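Local structure of potential RNA-dependent RNA polymerase (Human picobirnavirus, 5I62) at residues A[21-26]-A[305-310]; A[28-33]-A[78-83]; A[86-91]-A[200-205]; A[185-190]-A[429-434]. The protein probably copies RNA from an RNA template, joining ribonucleoside triphosphates in both transcription and replication of the viral double-stranded RNA genome. One frame throughout, in Å; residues are numbered along the deposited sequence.

Contact 1 of 4, residues A[21-26]-A[305-310]; sequences AYFSNV and PLAYNW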
loop_
_atom_site.group_PDB
_atom_site.type_symbol
_atom_site.label_atom_id
_atom_site.label_comp_id
_atom_site.label_asym_id
_atom_site.label_seq_id
_atom_site.Cartn_x
_atom_site.Cartn_y
_atom_site.Cartn_z
ATOM N N ALA A 21 -8.737 17.498 18.651
ATOM C CA ALA A 21 -9.551 17.585 17.445
ATOM C C ALA A 21 -9.518 16.279 16.669
ATOM O O ALA A 21 -10.544 15.835 16.138
ATOM C CB ALA A 21 -9.054 18.713 16.556
ATOM N N TYR A 22 -8.331 15.682 16.553
ATOM C CA TYR A 22 -8.187 14.440 15.799
ATOM C C TYR A 22 -9.173 13.391 16.291
ATOM O O TYR A 22 -9.944 12.829 15.506
ATOM C CB TYR A 22 -6.754 13.921 15.896
ATOM C CG TYR A 22 -6.533 12.668 15.075
ATOM C CD1 TYR A 22 -6.169 12.744 13.732
ATOM C CD2 TYR A 22 -6.720 11.412 15.636
ATOM C CE1 TYR A 22 -5.986 11.592 12.975
ATOM C CE2 TYR A 22 -6.546 10.260 14.881
ATOM C CZ TYR A 22 -6.173 10.362 13.563
ATOM O OH TYR A 22 -5.993 9.209 12.833
ATOM N N PHE A 23 -9.172 13.115 17.594
ATOM C CA PHE A 23 -10.025 12.042 18.090
ATOM C C PHE A 23 -11.505 12.415 18.066
ATOM O O PHE A 23 -12.360 11.524 17.933
ATOM C CB PHE A 23 -9.580 11.611 19.481
ATOM C CG PHE A 23 -8.396 10.684 19.461
ATOM C CD1 PHE A 23 -8.465 9.486 18.752
ATOM C CD2 PHE A 23 -7.217 11.002 20.112
ATOM C CE1 PHE A 23 -7.391 8.604 18.721
ATOM C CE2 PHE A 23 -6.130 10.123 20.079
ATOM C CZ PHE A 23 -6.228 8.922 19.380
ATOM N N SER A 24 -11.835 13.706 18.184
ATOM C CA SER A 24 -13.221 14.126 17.973
ATOM C C SER A 24 -13.681 13.754 16.576
ATOM O O SER A 24 -14.811 13.311 16.381
ATOM C CB SER A 24 -13.376 15.639 18.159
ATOM O OG SER A 24 -12.999 16.022 19.464
ATOM N N ASN A 25 -12.827 13.991 15.584
ATOM C CA ASN A 25 -13.173 13.632 14.219
ATOM C C ASN A 25 -13.265 12.115 14.049
ATOM O O ASN A 25 -14.120 11.620 13.299
ATOM C CB ASN A 25 -12.164 14.235 13.250
ATOM C CG ASN A 25 -12.493 13.924 11.810
ATOM O OD1 ASN A 25 -11.727 13.237 11.123
ATOM N ND2 ASN A 25 -13.650 14.387 11.349
ATOM N N VAL A 26 -12.410 11.358 14.744
ATOM C CA VAL A 26 -12.536 9.896 14.724
ATOM C C VAL A 26 -13.909 9.474 15.245
ATOM O O VAL A 26 -14.583 8.616 14.663
ATOM C CB VAL A 26 -11.409 9.231 15.533
ATOM C CG1 VAL A 26 -11.716 7.729 15.715
ATOM C CG2 VAL A 26 -10.043 9.428 14.848
ATOM N N PRO A 305 0.215 -1.204 21.523
ATOM C CA PRO A 305 -1.149 -0.805 21.883
ATOM C C PRO A 305 -1.722 0.138 20.836
ATOM O O PRO A 305 -0.994 0.738 20.046
ATOM C CB PRO A 305 -0.974 -0.101 23.243
ATOM C CG PRO A 305 0.329 -0.678 23.796
ATOM C CD PRO A 305 1.192 -0.850 22.580
ATOM N N LEU A 306 -3.048 0.261 20.835
ATOM C CA LEU A 306 -3.769 1.124 19.903
ATOM C C LEU A 306 -4.596 2.157 20.653
ATOM O O LEU A 306 -5.523 1.793 21.382
ATOM C CB LEU A 306 -4.695 0.305 19.008
ATOM C CG LEU A 306 -5.530 1.108 18.018
ATOM C CD1 LEU A 306 -4.652 1.826 16.963
ATOM C CD2 LEU A 306 -6.544 0.183 17.344
ATOM N N ALA A 307 -4.294 3.440 20.431
ATOM C CA ALA A 307 -5.110 4.543 20.947
ATOM C C ALA A 307 -6.185 4.842 19.903
ATOM O O ALA A 307 -5.899 5.389 18.841
ATOM C CB ALA A 307 -4.251 5.769 21.237
ATOM N N TYR A 308 -7.430 4.479 20.195
ATOM C CA TYR A 308 -8.499 4.612 19.211
ATOM C C TYR A 308 -9.494 5.716 19.553
ATOM O O TYR A 308 -10.368 6.021 18.732
ATOM C CB TYR A 308 -9.234 3.274 19.034
ATOM C CG TYR A 308 -9.834 2.719 20.311
ATOM C CD1 TYR A 308 -11.143 3.020 20.673
ATOM C CD2 TYR A 308 -9.098 1.881 21.140
ATOM C CE1 TYR A 308 -11.698 2.516 21.831
ATOM C CE2 TYR A 308 -9.641 1.365 22.306
ATOM C CZ TYR A 308 -10.944 1.686 22.644
ATOM O OH TYR A 308 -11.491 1.187 23.805
ATOM N N ASN A 309 -9.369 6.328 20.726
ATOM C CA ASN A 309 -10.171 7.481 21.110
ATOM C C ASN A 309 -9.398 8.230 22.186
ATOM O O ASN A 309 -8.422 7.720 22.730
ATOM C CB ASN A 309 -11.564 7.064 21.600
ATOM C CG ASN A 309 -12.545 8.243 21.683
ATOM O OD1 ASN A 309 -12.242 9.358 21.268
ATOM N ND2 ASN A 309 -13.727 7.981 22.217
ATOM N N TRP A 310 -9.829 9.459 22.474
ATOM C CA TRP A 310 -9.195 10.209 23.554
ATOM C C TRP A 310 -9.334 9.437 24.859
ATOM O O TRP A 310 -10.446 9.162 25.310
ATOM C CB TRP A 310 -9.819 11.595 23.687
ATOM C CG TRP A 310 -9.126 12.430 24.695
ATOM C CD1 TRP A 310 -9.376 12.478 26.036
ATOM C CD2 TRP A 310 -8.046 13.330 24.455
ATOM N NE1 TRP A 310 -8.520 13.367 26.648
ATOM C CE2 TRP A 310 -7.700 13.913 25.698
ATOM C CE3 TRP A 310 -7.350 13.719 23.308
ATOM C CZ2 TRP A 310 -6.680 14.848 25.827
ATOM C CZ3 TRP A 310 -6.337 14.657 23.434
ATOM C CH2 TRP A 310 -6.010 15.210 24.689
#

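Contact 2 of 4, residues A[28-33]-A[78-83]; sequences SGQPEV and PMSVML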
loop_
_atom_site.group_PDB
_atom_site.type_symbol
_atom_site.label_atom_id
_atom_site.label_comp_id
_atom_site.label_asym_id
_atom_site.label_seq_id
_atom_site.Cartn_x
_atom_site.Cartn_y
_atom_site.Cartn_z
ATOM N N SER A 28 -16.696 11.309 15.436
ATOM C CA SER A 28 -17.823 11.810 14.650
ATOM C C SER A 28 -17.883 11.206 13.253
ATOM O O SER A 28 -18.974 11.059 12.696
ATOM C CB SER A 28 -17.767 13.338 14.529
ATOM O OG SER A 28 -16.697 13.772 13.697
ATOM N N GLY A 29 -16.738 10.864 12.674
ATOM C CA GLY A 29 -16.674 10.545 11.266
ATOM C C GLY A 29 -16.804 11.791 10.399
ATOM O O GLY A 29 -16.857 12.933 10.890
ATOM N N GLN A 30 -16.854 11.558 9.112
ATOM C CA GLN A 30 -16.952 12.637 8.115
ATOM C C GLN A 30 -17.899 12.127 7.030
ATOM O O GLN A 30 -17.513 11.295 6.197
ATOM C CB GLN A 30 -15.576 12.997 7.557
ATOM C CG GLN A 30 -15.458 14.317 6.777
ATOM C CD GLN A 30 -16.426 14.392 5.630
ATOM O OE1 GLN A 30 -17.494 15.003 5.748
ATOM N NE2 GLN A 30 -16.085 13.729 4.518
ATOM N N PRO A 31 -19.156 12.585 7.026
ATOM C CA PRO A 31 -20.157 11.974 6.133
ATOM C C PRO A 31 -20.204 12.537 4.719
ATOM O O PRO A 31 -20.846 11.914 3.864
ATOM C CB PRO A 31 -21.481 12.232 6.867
ATOM C CG PRO A 31 -21.234 13.504 7.632
ATOM C CD PRO A 31 -19.772 13.467 8.040
ATOM N N GLU A 32 -19.540 13.658 4.431
ATOM C CA GLU A 32 -19.703 14.324 3.140
ATOM C C GLU A 32 -18.968 13.607 2.013
ATOM O O GLU A 32 -17.852 13.115 2.194
ATOM C CB GLU A 32 -19.189 15.762 3.197
ATOM C CG GLU A 32 -19.850 16.617 4.216
ATOM C CD GLU A 32 -21.290 16.912 3.854
ATOM O OE1 GLU A 32 -22.174 16.593 4.679
ATOM O OE2 GLU A 32 -21.546 17.436 2.738
ATOM N N VAL A 33 -19.591 13.588 0.838
ATOM C CA VAL A 33 -18.953 13.130 -0.390
ATOM C C VAL A 33 -18.256 14.329 -1.012
ATOM O O VAL A 33 -18.908 15.332 -1.303
ATOM C CB VAL A 33 -19.983 12.530 -1.364
ATOM C CG1 VAL A 33 -19.320 12.164 -2.702
ATOM C CG2 VAL A 33 -20.672 11.308 -0.746
ATOM N N PRO A 78 -17.648 7.447 -4.324
ATOM C CA PRO A 78 -17.032 8.323 -3.315
ATOM C C PRO A 78 -15.840 7.660 -2.639
ATOM O O PRO A 78 -15.720 6.433 -2.600
ATOM C CB PRO A 78 -18.170 8.568 -2.314
ATOM C CG PRO A 78 -19.452 8.297 -3.097
ATOM C CD PRO A 78 -19.080 7.192 -4.063
ATOM N N MET A 79 -14.948 8.501 -2.110
ATOM C CA MET A 79 -13.826 8.061 -1.291
ATOM C C MET A 79 -13.718 8.777 0.048
ATOM O O MET A 79 -12.875 8.397 0.868
ATOM C CB MET A 79 -12.497 8.268 -2.029
ATOM C CG MET A 79 -12.468 7.715 -3.415
ATOM S SD MET A 79 -11.138 8.480 -4.361
ATOM C CE MET A 79 -9.722 7.749 -3.548
ATOM N N SER A 80 -14.523 9.798 0.294
ATOM C CA SER A 80 -14.316 10.655 1.447
ATOM C C SER A 80 -15.151 10.264 2.653
ATOM O O SER A 80 -14.926 10.801 3.743
ATOM C CB SER A 80 -14.628 12.093 1.062
ATOM O OG SER A 80 -15.989 12.191 0.676
ATOM N N VAL A 81 -16.135 9.388 2.484
ATOM C CA VAL A 81 -17.085 9.138 3.564
ATOM C C VAL A 81 -16.407 8.263 4.608
ATOM O O VAL A 81 -16.155 7.074 4.382
ATOM C CB VAL A 81 -18.391 8.511 3.058
ATOM C CG1 VAL A 81 -19.322 8.219 4.230
ATOM C CG2 VAL A 81 -19.067 9.441 2.055
ATOM N N MET A 82 -16.124 8.855 5.755
ATOM C CA MET A 82 -15.491 8.183 6.873
ATOM C C MET A 82 -16.536 7.900 7.953
ATOM O O MET A 82 -17.146 8.829 8.495
ATOM C CB MET A 82 -14.352 9.060 7.398
ATOM C CG MET A 82 -13.746 8.594 8.684
ATOM S SD MET A 82 -12.576 9.839 9.311
ATOM C CE MET A 82 -11.854 8.902 10.634
ATOM N N LEU A 83 -16.736 6.626 8.273
ATOM C CA LEU A 83 -17.752 6.261 9.239
ATOM C C LEU A 83 -17.317 6.652 10.650
ATOM O O LEU A 83 -16.122 6.760 10.932
ATOM C CB LEU A 83 -18.036 4.765 9.183
ATOM C CG LEU A 83 -18.637 4.170 7.899
ATOM C CD1 LEU A 83 -18.894 2.688 8.075
ATOM C CD2 LEU A 83 -19.923 4.889 7.520
HETATM O O HOH W 1 -13.062 12.576 4.535
#

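Contact 3 of 4, residues A[86-91]-A[200-205]; sequences KERMSD and QRVVWM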
loop_
_atom_site.group_PDB
_atom_site.type_symbol
_atom_site.label_atom_id
_atom_site.label_comp_id
_atom_site.label_asym_id
_atom_site.label_seq_id
_atom_site.Cartn_x
_atom_site.Cartn_y
_atom_site.Cartn_z
ATOM N N LYS A 86 -17.883 4.372 16.259
ATOM C CA LYS A 86 -18.859 3.363 16.658
ATOM C C LYS A 86 -19.155 2.357 15.540
ATOM O O LYS A 86 -19.563 1.227 15.834
ATOM C CB LYS A 86 -20.164 4.027 17.094
ATOM C CG LYS A 86 -21.043 4.406 15.902
ATOM C CD LYS A 86 -22.435 4.851 16.304
ATOM C CE LYS A 86 -22.675 6.245 15.928
ATOM N NZ LYS A 86 -23.932 6.805 16.492
ATOM N N GLU A 87 -18.966 2.731 14.272
ATOM C CA GLU A 87 -19.226 1.815 13.158
ATOM C C GLU A 87 -17.957 1.196 12.571
ATOM O O GLU A 87 -18.033 0.531 11.532
ATOM C CB GLU A 87 -20.013 2.531 12.061
ATOM C CG GLU A 87 -21.301 3.168 12.556
ATOM C CD GLU A 87 -21.836 4.215 11.590
ATOM O OE1 GLU A 87 -22.452 5.206 12.059
ATOM O OE2 GLU A 87 -21.634 4.066 10.358
ATOM N N ARG A 88 -16.809 1.395 13.225
ATOM C CA ARG A 88 -15.524 0.875 12.798
ATOM C C ARG A 88 -14.929 -0.091 13.813
ATOM O O ARG A 88 -13.802 -0.544 13.617
ATOM C CB ARG A 88 -14.538 2.030 12.551
ATOM C CG ARG A 88 -14.935 2.973 11.401
ATOM C CD ARG A 88 -13.965 4.131 11.246
ATOM N NE ARG A 88 -12.621 3.677 10.905
ATOM C CZ ARG A 88 -11.508 4.346 11.195
ATOM N NH1 ARG A 88 -11.578 5.513 11.842
ATOM N NH2 ARG A 88 -10.328 3.854 10.844
ATOM N N MET A 89 -15.644 -0.398 14.904
ATOM C CA MET A 89 -15.061 -1.219 15.963
ATOM C C MET A 89 -14.772 -2.635 15.484
ATOM O O MET A 89 -13.825 -3.272 15.966
ATOM C CB MET A 89 -15.983 -1.260 17.182
ATOM C CG MET A 89 -16.199 0.088 17.858
ATOM S SD MET A 89 -14.673 0.872 18.435
ATOM C CE MET A 89 -13.961 -0.426 19.447
ATOM N N SER A 90 -15.596 -3.152 14.568
ATOM C CA SER A 90 -15.338 -4.463 13.978
ATOM C C SER A 90 -14.070 -4.449 13.139
ATOM O O SER A 90 -13.340 -5.448 13.086
ATOM C CB SER A 90 -16.521 -4.897 13.118
ATOM O OG SER A 90 -17.582 -5.354 13.926
ATOM N N ASP A 91 -13.815 -3.333 12.452
ATOM C CA ASP A 91 -12.587 -3.191 11.682
ATOM C C ASP A 91 -11.370 -3.282 12.588
ATOM O O ASP A 91 -10.338 -3.832 12.193
ATOM C CB ASP A 91 -12.596 -1.865 10.928
ATOM C CG ASP A 91 -13.745 -1.765 9.945
ATOM O OD1 ASP A 91 -14.219 -2.832 9.494
ATOM O OD2 ASP A 91 -14.165 -0.629 9.622
ATOM N N GLN A 200 -13.542 1.303 4.469
ATOM C CA GLN A 200 -13.054 1.992 5.663
ATOM C C GLN A 200 -11.731 1.364 6.099
ATOM O O GLN A 200 -11.682 0.480 6.952
ATOM C CB GLN A 200 -14.108 1.941 6.768
ATOM C CG GLN A 200 -15.493 2.433 6.341
ATOM C CD GLN A 200 -15.522 3.930 6.107
ATOM O OE1 GLN A 200 -15.137 4.711 6.982
ATOM N NE2 GLN A 200 -16.006 4.342 4.933
ATOM N N ARG A 201 -10.634 1.862 5.528
ATOM C CA ARG A 201 -9.324 1.291 5.834
ATOM C C ARG A 201 -8.835 1.761 7.206
ATOM O O ARG A 201 -8.956 2.934 7.554
ATOM C CB ARG A 201 -8.304 1.666 4.761
ATOM C CG ARG A 201 -8.523 1.019 3.392
ATOM C CD ARG A 201 -7.301 1.242 2.473
ATOM N NE ARG A 201 -6.049 1.309 3.233
ATOM C CZ ARG A 201 -5.105 2.234 3.062
ATOM N NH1 ARG A 201 -5.245 3.167 2.126
ATOM N NH2 ARG A 201 -4.013 2.220 3.816
ATOM N N VAL A 202 -8.280 0.839 7.986
ATOM C CA VAL A 202 -7.651 1.170 9.253
ATOM C C VAL A 202 -6.180 1.456 8.997
ATOM O O VAL A 202 -5.502 0.689 8.305
ATOM C CB VAL A 202 -7.826 0.034 10.272
ATOM C CG1 VAL A 202 -6.974 0.288 11.500
ATOM C CG2 VAL A 202 -9.284 -0.127 10.652
ATOM N N VAL A 203 -5.693 2.581 9.521
ATOM C CA VAL A 203 -4.273 2.907 9.505
ATOM C C VAL A 203 -3.770 2.889 10.941
ATOM O O VAL A 203 -4.380 3.508 11.819
ATOM C CB VAL A 203 -3.997 4.279 8.855
ATOM C CG1 VAL A 203 -2.491 4.568 8.858
ATOM C CG2 VAL A 203 -4.536 4.310 7.444
ATOM N N TRP A 204 -2.668 2.180 11.176
ATOM C CA TRP A 204 -1.960 2.220 12.450
ATOM C C TRP A 204 -0.873 3.289 12.342
ATOM O O TRP A 204 0.173 3.065 11.736
ATOM C CB TRP A 204 -1.371 0.856 12.793
ATOM C CG TRP A 204 -2.392 -0.207 13.099
ATOM C CD1 TRP A 204 -3.337 -0.719 12.250
ATOM C CD2 TRP A 204 -2.583 -0.865 14.355
ATOM N NE1 TRP A 204 -4.093 -1.669 12.902
ATOM C CE2 TRP A 204 -3.661 -1.764 14.199
ATOM C CE3 TRP A 204 -1.955 -0.772 15.603
ATOM C CZ2 TRP A 204 -4.113 -2.573 15.237
ATOM C CZ3 TRP A 204 -2.399 -1.579 16.630
ATOM C CH2 TRP A 204 -3.478 -2.462 16.446
ATOM N N MET A 205 -1.124 4.466 12.916
ATOM C CA MET A 205 -0.174 5.579 12.839
ATOM C C MET A 205 0.826 5.402 13.981
ATOM O O MET A 205 0.490 5.597 15.148
ATOM C CB MET A 205 -0.905 6.917 12.921
ATOM C CG MET A 205 -1.791 7.208 11.716
ATOM S SD MET A 205 -2.812 8.681 12.009
ATOM C CE MET A 205 -3.642 8.793 10.452
HETATM O O HOH W 2 -12.189 1.158 9.674
#

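Contact 4 of 4, residues A[185-190]-A[429-434]; sequences GWRGQE and QERYYD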
loop_
_atom_site.group_PDB
_atom_site.type_symbol
_atom_site.label_atom_id
_atom_site.label_comp_id
_atom_site.label_asym_id
_atom_site.label_seq_id
_atom_site.Cartn_x
_atom_site.Cartn_y
_atom_site.Cartn_z
ATOM N N GLY A 185 -5.871 5.660 12.631
ATOM C CA GLY A 185 -6.081 6.485 11.463
ATOM C C GLY A 185 -7.035 5.837 10.463
ATOM O O GLY A 185 -7.579 4.753 10.672
ATOM N N TRP A 186 -7.225 6.534 9.348
ATOM C CA TRP A 186 -8.269 6.162 8.408
ATOM C C TRP A 186 -7.847 6.515 6.991
ATOM O O TRP A 186 -7.198 7.531 6.764
ATOM C CB TRP A 186 -9.592 6.853 8.761
ATOM C CG TRP A 186 -10.705 6.609 7.767
ATOM C CD1 TRP A 186 -11.635 5.614 7.813
ATOM C CD2 TRP A 186 -11.011 7.394 6.612
ATOM N NE1 TRP A 186 -12.494 5.720 6.744
ATOM C CE2 TRP A 186 -12.137 6.809 5.995
ATOM C CE3 TRP A 186 -10.445 8.538 6.041
ATOM C CZ2 TRP A 186 -12.707 7.330 4.835
ATOM C CZ3 TRP A 186 -11.015 9.057 4.885
ATOM C CH2 TRP A 186 -12.135 8.454 4.299
ATOM N N ARG A 187 -8.217 5.650 6.045
ATOM C CA ARG A 187 -8.152 5.958 4.622
ATOM C C ARG A 187 -9.415 5.444 3.958
ATOM O O ARG A 187 -9.875 4.343 4.262
ATOM C CB ARG A 187 -6.934 5.332 3.920
ATOM C CG ARG A 187 -5.588 5.844 4.406
ATOM C CD ARG A 187 -5.425 7.338 4.161
ATOM N NE ARG A 187 -5.511 7.687 2.748
ATOM C CZ ARG A 187 -4.504 7.565 1.891
ATOM N NH1 ARG A 187 -3.333 7.088 2.307
ATOM N NH2 ARG A 187 -4.665 7.911 0.618
ATOM N N GLY A 188 -9.953 6.228 3.035
ATOM C CA GLY A 188 -11.122 5.832 2.284
ATOM C C GLY A 188 -10.721 5.291 0.927
ATOM O O GLY A 188 -9.816 5.804 0.279
ATOM N N GLN A 189 -11.428 4.258 0.493
ATOM C CA GLN A 189 -11.187 3.664 -0.806
ATOM C C GLN A 189 -12.527 3.405 -1.481
ATOM O O GLN A 189 -13.478 2.946 -0.844
ATOM C CB GLN A 189 -10.368 2.376 -0.656
ATOM C CG GLN A 189 -10.169 1.593 -1.924
ATOM C CD GLN A 189 -9.157 0.479 -1.738
ATOM O OE1 GLN A 189 -8.139 0.659 -1.061
ATOM N NE2 GLN A 189 -9.430 -0.680 -2.328
ATOM N N GLU A 190 -12.599 3.721 -2.768
ATOM C CA GLU A 190 -13.851 3.548 -3.495
ATOM C C GLU A 190 -14.254 2.079 -3.505
ATOM O O GLU A 190 -13.426 1.196 -3.738
ATOM C CB GLU A 190 -13.727 4.096 -4.918
ATOM C CG GLU A 190 -12.694 3.396 -5.797
ATOM C CD GLU A 190 -11.313 4.033 -5.704
ATOM O OE1 GLU A 190 -10.816 4.230 -4.569
ATOM O OE2 GLU A 190 -10.728 4.349 -6.767
ATOM N N GLN A 429 -12.623 12.851 -4.465
ATOM C CA GLN A 429 -11.410 12.891 -3.671
ATOM C C GLN A 429 -11.673 12.414 -2.254
ATOM O O GLN A 429 -12.808 12.392 -1.770
ATOM C CB GLN A 429 -10.796 14.291 -3.656
ATOM C CG GLN A 429 -11.700 15.355 -3.106
ATOM C CD GLN A 429 -11.193 16.737 -3.457
ATOM O OE1 GLN A 429 -10.114 16.876 -4.048
ATOM N NE2 GLN A 429 -11.957 17.772 -3.090
ATOM N N GLU A 430 -10.580 12.031 -1.597
ATOM C CA GLU A 430 -10.645 11.458 -0.261
ATOM C C GLU A 430 -10.766 12.525 0.818
ATOM O O GLU A 430 -11.395 12.300 1.854
ATOM C CB GLU A 430 -9.391 10.634 -0.015
ATOM C CG GLU A 430 -9.400 9.890 1.282
ATOM C CD GLU A 430 -8.209 8.971 1.391
ATOM O OE1 GLU A 430 -7.445 8.858 0.400
ATOM O OE2 GLU A 430 -8.039 8.373 2.468
ATOM N N ARG A 431 -10.150 13.673 0.604
ATOM C CA ARG A 431 -10.128 14.711 1.617
ATOM C C ARG A 431 -10.347 16.063 0.972
ATOM O O ARG A 431 -9.899 16.324 -0.146
ATOM C CB ARG A 431 -8.817 14.709 2.395
ATOM C CG ARG A 431 -8.882 13.819 3.604
ATOM C CD ARG A 431 -7.514 13.581 4.194
ATOM N NE ARG A 431 -7.235 12.151 4.222
ATOM C CZ ARG A 431 -7.759 11.301 5.100
ATOM N NH1 ARG A 431 -8.591 11.743 6.047
ATOM N NH2 ARG A 431 -7.449 10.010 5.031
ATOM N N TYR A 432 -11.029 16.924 1.703
ATOM C CA TYR A 432 -11.326 18.258 1.223
ATOM C C TYR A 432 -10.173 19.195 1.564
ATOM O O TYR A 432 -9.637 19.160 2.674
ATOM C CB TYR A 432 -12.633 18.744 1.842
ATOM C CG TYR A 432 -12.870 20.220 1.728
ATOM C CD1 TYR A 432 -13.495 20.758 0.612
ATOM C CD2 TYR A 432 -12.484 21.082 2.749
ATOM C CE1 TYR A 432 -13.718 22.115 0.510
ATOM C CE2 TYR A 432 -12.699 22.438 2.658
ATOM C CZ TYR A 432 -13.318 22.952 1.537
ATOM O OH TYR A 432 -13.535 24.308 1.444
ATOM N N TYR A 433 -9.757 19.989 0.578
ATOM C CA TYR A 433 -8.854 21.112 0.786
ATOM C C TYR A 433 -9.482 22.331 0.131
ATOM O O TYR A 433 -9.857 22.283 -1.045
ATOM C CB TYR A 433 -7.451 20.850 0.209
ATOM C CG TYR A 433 -6.646 19.769 0.914
ATOM C CD1 TYR A 433 -5.848 20.065 2.018
ATOM C CD2 TYR A 433 -6.668 18.451 0.461
ATOM C CE1 TYR A 433 -5.104 19.069 2.660
ATOM C CE2 TYR A 433 -5.929 17.454 1.092
ATOM C CZ TYR A 433 -5.150 17.766 2.190
ATOM O OH TYR A 433 -4.421 16.773 2.811
ATOM N N ASP A 434 -9.623 23.404 0.896
ATOM C CA ASP A 434 -10.196 24.663 0.426
ATOM C C ASP A 434 -9.272 25.303 -0.603
ATOM O O ASP A 434 -8.175 25.739 -0.234
ATOM C CB ASP A 434 -10.388 25.586 1.627
ATOM C CG ASP A 434 -11.039 26.914 1.273
ATOM O OD1 ASP A 434 -11.226 27.222 0.077
ATOM O OD2 ASP A 434 -11.345 27.671 2.218
#

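Contact 1 of 4, residues A[21-26]-A[305-310]
Phe23 has CG anti to its carbonyl carbon (chi1 -80°), beside the backbone N. Its ring settles on the backbone at the end of strand 306-309. Val26, one turn further on, has CG1 anti to the backbone N (chi1 169°), and Val26 CG1 meets Tyr308 O at 3.7 Å. The Phe23 ring carries most of the contact. One face lies against the Asn309-Trp310 peptide, with Asn309 C 3.7 Å above the plane and over the ring centre. Tyr22 CD2 lies over the rim of the opposite face. At the ring edge, near its plane, Phe23 CE1 comes within 3.5 Å of Ala307 O. This is a helix packed on a sheet strand in the polymerase. The short axes approach to 8.3 Å at an angle of 70°, and strand 306-309 runs parallel to strand 176-189 in the mixed sheet. No hydrogen bond joins the two segments, so the contact rests on packing. Side chains add two apolar touches. Phe23 CZ meets Ala307 CB at 4.2 Å, and Phe23 CD2 meets Trp310 CE3 at the same distance. The Asn309 side chain turns back on the chain that follows it. Asn309 OD1 accepts from Trp310 N at 2.7 Å, with the donor above the carbonyl plane, and Asn309 ND2 bonds Glu312. Trp310 also makes a cation-pi contact with Arg20 of helix 17-28.

Contact 2 of 4, residues A[28-33]-A[78-83]
The flat amide of Gln30 lies beside the carbonyl of Ser80 and bonds Glu32 of its own segment. Gln30 NE2 gives a hydrogen bond to Glu32 O at 3.0 Å, nearly in the amide plane and on a lone pair of the carbonyl. The bond from NE2 to Ser80 O is weak, and a water bridges the same two atoms. Gln30 OE1 accepts from Glu32 N, with the donor above the amide plane. Glu32 O has a second donor, Ser80 OG at 2.6 Å, also on a lone pair. Gln30 and Met82 form a single antiparallel hydrogen-bonded pair: Gln30 N to Met82 O and Met82 N to Gln30 O are both 2.8 Å. Gly29 leaves the helix with positive phi, and its bare CA lets Met82 O come within 3.3 Å of Gly29 CA. Further along, Val33 CG2 touches Val81 CG2 at 3.7 Å, while its CG1 meets Pro78 CB. The bridge ties the loop between helix 17-28 and strand 34-35 to the loop between helices 63-73 and 89-97.

Contact 3 of 4, residues A[86-91]-A[200-205]
The Asp91 CB methylene packs directly on Val202 CG2 at 3.8 Å, where the start of helix 89-97 meets strand 199-205 of the mixed sheet. Arg88 NH2 also comes near Val202, and approaches Arg201 O at 3.7 Å without a hydrogen bond. That nitrogen bonds to Gly185 O on the neighbouring strand. Val202 CA lies at the guanidinium edge. The polar side has no direct hydrogen bond, and a water mediates instead. Asp91 OD2 stays 3.8 Å from both Gln200 O and Gln200 CB. The carboxylate and amide planes of these residues are 27° apart. Gln200 has CG anti to the carbonyl carbon (chi1 -53°), and its chain bends at chi2. Its amide bonds outside the two segments: OE1 accepts from Trp186 NE1 and Leu83 N, and NE2 donates to Val81 O. The water lies in plane at the Arg88 guanidinium edge. It accepts from Arg88 NE at 2.8 Å. It donates to Asp91 OD2 at 2.7 Å. It also donates to Gln200 O at 2.9 Å.

Contact 4 of 4, residues A[185-190]-A[429-434]
A salt-bridge network of Arg187, Glu430 and Arg431 ties strand 176-189 to the loop after strand 428-429. Arg187 grips the Glu430 carboxylate side-on with two nitrogens. Arg187 NE bonds Glu430 OE2 at 2.6 Å, and Arg187 NH2 bonds Glu430 OE1 at 2.9 Å. Both oxygens are met on their syn sides. The guanidinium and carboxylate planes are 19° apart, which suits this paired grip. Glu430 CG is anti to the backbone N (chi1 -175°), and the chain extends beyond it to the strand. There Glu430 OE2 also accepts from Gly188 N at 2.9 Å, a donor above the carboxylate plane. A second positive group comes from Arg431. Arg431 NH2 lies 3.1 Å from Glu430 OE2 in a salt bridge and donates to Trp186 O at 3.0 Å. Arg431 NH2 is also 3.8 Å from Arg187 NE, so the shared carboxylate probably offsets the repulsion of like charges. The Arg431 guanidinium stands almost perpendicular to the Trp186 ring, with CZ at the ring edge. Gly188 N lies 3.3 Å above one face of that ring, toward the rim. Trp186 NE1 turns to Gln200 on strand 199-205. That strand pairs with 176-189 through backbone bonds of Gly185 and Arg187, while the 429-434 loop leads on to helix 435-438, with Asp434 as its N-cap.

In the fold
Contacts 1, 3 and 4 all reach the mixed sheet, in which strand 176-189 pairs with both 199-205 and 306-309. Contact 2 lies beside it, its centre about 8 Å from that of contact 4 and about 13 Å from that of contact 3. The Gln200 side chain of contact 3 joins contacts 2 and 4. Contacts 1 and 4 are about 17 Å apart between centres, and the Tyr22 hydroxyl of contact 1 packs on Gly185 of contact 4. Along the chain, contacts 2 and 3 follow in series within the loop closed by contact 1, whereas contact 4 crosses contacts 1 and 3. N-terminal helix 17-28, the sheet and the late 429-434 loop are thus joined in one region of the polymerase.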